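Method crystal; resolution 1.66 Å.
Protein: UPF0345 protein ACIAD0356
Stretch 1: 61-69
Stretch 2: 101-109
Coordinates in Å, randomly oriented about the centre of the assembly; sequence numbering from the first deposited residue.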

# COMPACT_ATOMS: atom_id res chain seq x y z
N MSE A 61 -3.35 -2.52 16.70
CA MSE A 61 -3.77 -1.89 15.46
C MSE A 61 -4.03 -0.42 15.73
O MSE A 61 -4.86 -0.08 16.59
CB MSE A 61 -5.05 -2.54 14.95
CG MSE A 61 -4.82 -3.88 14.30
SE MSE A 61 -4.06 -3.76 12.53
CE MSE A 61 -5.71 -3.07 11.65
N GLU A 62 -3.28 0.44 15.08
CA GLU A 62 -3.39 1.88 15.23
C GLU A 62 -4.03 2.42 13.97
O GLU A 62 -3.52 2.18 12.87
CB GLU A 62 -1.98 2.49 15.41
CG GLU A 62 -1.99 4.03 15.47
CD GLU A 62 -0.62 4.65 15.52
OE1 GLU A 62 0.41 3.93 15.49
OE2 GLU A 62 -0.58 5.90 15.59
N ILE A 63 -5.10 3.19 14.13
CA ILE A 63 -5.74 3.79 12.97
C ILE A 63 -5.03 5.11 12.69
O ILE A 63 -4.99 6.01 13.53
CB ILE A 63 -7.25 4.01 13.18
CG1 ILE A 63 -8.00 2.68 13.54
CG2 ILE A 63 -7.88 4.61 11.92
CD1 ILE A 63 -7.61 1.46 12.67
N ILE A 64 -4.55 5.23 11.48
CA ILE A 64 -3.86 6.41 10.96
C ILE A 64 -4.86 7.39 10.25
O ILE A 64 -4.71 8.61 10.39
CB ILE A 64 -2.69 6.00 9.99
CG1 ILE A 64 -1.59 5.20 10.69
CG2 ILE A 64 -2.12 7.25 9.27
CD1 ILE A 64 -1.03 5.80 11.96
N SER A 65 -5.81 6.82 9.50
CA SER A 65 -6.84 7.56 8.79
C SER A 65 -8.09 6.73 8.63
O SER A 65 -8.00 5.54 8.31
CB SER A 65 -6.32 7.97 7.44
OG SER A 65 -7.28 8.78 6.73
N GLY A 66 -9.25 7.35 8.85
CA GLY A 66 -10.51 6.65 8.63
C GLY A 66 -11.19 6.24 9.90
O GLY A 66 -10.90 6.72 11.02
N GLU A 67 -12.14 5.36 9.68
CA GLU A 67 -13.11 4.92 10.69
C GLU A 67 -13.38 3.46 10.43
O GLU A 67 -13.61 3.08 9.27
CB GLU A 67 -14.43 5.68 10.53
CG GLU A 67 -15.57 5.18 11.42
CD GLU A 67 -16.78 6.02 11.30
OE1 GLU A 67 -16.67 7.25 11.40
OE2 GLU A 67 -17.86 5.44 11.06
N CYS A 68 -13.36 2.64 11.49
CA CYS A 68 -13.70 1.21 11.31
C CYS A 68 -14.53 0.71 12.47
O CYS A 68 -14.55 1.31 13.53
CB CYS A 68 -12.44 0.32 11.14
SG CYS A 68 -11.31 0.38 12.50
N ARG A 69 -15.16 -0.42 12.26
CA ARG A 69 -15.83 -1.18 13.32
C ARG A 69 -15.20 -2.55 13.40
O ARG A 69 -15.00 -3.20 12.38
CB ARG A 69 -17.33 -1.22 13.06
CG ARG A 69 -17.96 0.09 13.42
CD ARG A 69 -19.41 0.22 13.07
NE ARG A 69 -20.00 1.48 13.49
CZ ARG A 69 -19.94 2.64 12.82
NH1 ARG A 69 -19.18 2.77 11.69
NH2 ARG A 69 -20.57 3.69 13.34
N GLU A 101 -14.86 3.42 4.16
CA GLU A 101 -13.94 4.34 3.50
C GLU A 101 -12.54 3.74 3.55
O GLU A 101 -12.30 2.72 4.19
CB GLU A 101 -13.91 5.72 4.19
CG GLU A 101 -15.28 6.50 4.25
CD GLU A 101 -15.71 7.04 2.94
OE1 GLU A 101 -14.84 7.32 2.09
OE2 GLU A 101 -16.94 7.26 2.80
N VAL A 102 -11.64 4.33 2.80
CA VAL A 102 -10.22 3.94 2.94
C VAL A 102 -9.81 4.03 4.40
O VAL A 102 -10.07 5.04 5.06
CB VAL A 102 -9.30 4.77 2.04
CG1 VAL A 102 -7.81 4.48 2.34
CG2 VAL A 102 -9.64 4.48 0.55
N LEU A 103 -9.17 2.97 4.87
CA LEU A 103 -8.67 2.89 6.23
C LEU A 103 -7.17 2.68 6.21
O LEU A 103 -6.69 1.65 5.69
CB LEU A 103 -9.32 1.71 6.98
CG LEU A 103 -9.03 1.60 8.47
CD1 LEU A 103 -9.84 2.66 9.26
CD2 LEU A 103 -9.17 0.16 8.99
N ASP A 104 -6.41 3.64 6.75
CA ASP A 104 -4.96 3.45 6.87
C ASP A 104 -4.68 3.03 8.28
O ASP A 104 -5.23 3.57 9.23
CB ASP A 104 -4.21 4.77 6.62
CG ASP A 104 -4.32 5.24 5.16
OD1 ASP A 104 -3.40 4.93 4.38
OD2 ASP A 104 -5.31 5.94 4.83
N TYR A 105 -3.78 2.07 8.43
CA TYR A 105 -3.41 1.56 9.74
C TYR A 105 -1.92 1.22 9.85
O TYR A 105 -1.21 1.05 8.84
CB TYR A 105 -4.27 0.33 10.12
CG TYR A 105 -3.94 -0.88 9.29
CD1 TYR A 105 -2.91 -1.73 9.67
CD2 TYR A 105 -4.61 -1.15 8.12
CE1 TYR A 105 -2.54 -2.81 8.89
CE2 TYR A 105 -4.26 -2.25 7.33
CZ TYR A 105 -3.23 -3.05 7.71
OH TYR A 105 -2.93 -4.11 6.90
N VAL A 106 -1.46 1.17 11.11
CA VAL A 106 -0.17 0.54 11.44
C VAL A 106 -0.47 -0.61 12.41
O VAL A 106 -1.18 -0.44 13.42
CB VAL A 106 0.76 1.54 12.09
CG1 VAL A 106 2.05 0.83 12.55
CG2 VAL A 106 1.15 2.65 11.08
N CYS A 107 0.09 -1.78 12.09
CA CYS A 107 0.04 -2.92 12.96
C CYS A 107 1.37 -3.01 13.66
O CYS A 107 2.41 -3.22 13.04
CB CYS A 107 -0.28 -4.18 12.17
SG CYS A 107 -0.55 -5.61 13.21
N HIS A 108 1.29 -2.92 14.99
CA HIS A 108 2.43 -3.00 15.88
C HIS A 108 2.51 -4.41 16.45
O HIS A 108 1.56 -4.89 17.06
CB HIS A 108 2.26 -2.02 17.03
CG HIS A 108 2.23 -0.59 16.63
ND1 HIS A 108 1.06 0.07 16.30
CD2 HIS A 108 3.23 0.30 16.48
CE1 HIS A 108 1.37 1.32 15.98
NE2 HIS A 108 2.66 1.49 16.08
N LEU A 109 3.64 -5.07 16.25
CA LEU A 109 3.87 -6.39 16.88
C LEU A 109 4.12 -6.26 18.39
O LEU A 109 4.93 -5.46 18.84
CB LEU A 109 5.00 -7.13 16.19
CG LEU A 109 4.70 -7.88 14.88
CD1 LEU A 109 5.87 -8.82 14.58
CD2 LEU A 109 3.42 -8.68 14.92
O HOH W 1 -9.43 7.62 5.04
O HOH W 2 -12.16 4.39 6.96

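Strand 61-63 runs antiparallel to strand 103-109, with 149° between their directions. Glu62 and Val106 form the regular hydrogen-bonded pair: Glu62 N donates to Val106 O at 2.8 Å, and Val106 N returns a bond to Glu62 O at 2.9 Å. Beyond Ile63 the register slips by one residue in a beta bulge. There Asp104 O serves two donors, Ile64 N at 2.9 Å and, weakly, Ser65 N at 3.3 Å, while Asp104 N donates to Ser65 O at 2.9 Å. The ladder thus continues although the first stretch carries an extra residue and turns a corner at Ile64.

Met61, a selenomethionine, shares one face of the sheet with Ile63, Tyr105 and Cys107. Its chi angles are all m, and this coiled chain brings its end closer to the other strand than the CA-to-CB direction would suggest. CE settles over one face of the Tyr105 ring, 4.0 Å from the ring centroid and 3.7 Å from Tyr105 CG, a CH-pi contact; SE lies 3.8 Å from Cys107 CB. A long, flexible, unbranched side chain suits this task, for it can bend to cover a flat ring. Tyr105, with chi1 p and chi2 87°, presents that face.

Ile63, also m, m, places CG2 3.8 Å from Leu103 CD1. Leu103 points sideways from its CA, but its t, p rotamer carries the branched end nearer the first stretch, where CD2 also lies 3.9 Å from Cys68 CB. Both methyls of Leu103 lie against both Ile63 and Cys68, so the fork fills the space between them.

On the other face are Glu62, Ser65, Asp104 and Val106. Glu62 is extended, t at chi1 and chi2, so its carboxylate is carried out to the edge of the His108 ring. Ile64, at the bulge, points toward the second strand, and its CG1 packs 3.8 Å from Val106 CG2. Ser65, t at chi1, holds water 1 through OG at 3.0 Å, and the same water donates to Val102 O at 2.7 Å; a hydroxyl suits this place because it can bond the bridging water.

Gly66 has phi/psi of 105/-165, angles at which a CB would be jammed against the preceding carbonyl oxygen; that CB would also lie only 2.7 Å from Val102 O. Where direct pairing ends, water 2 accepts from Glu67 N at 2.9 Å and donates to Val102 O at 2.9 Å. Farther out, Glu67 OE2 forms a salt bridge with Arg69 NH1 at 3.0 Å.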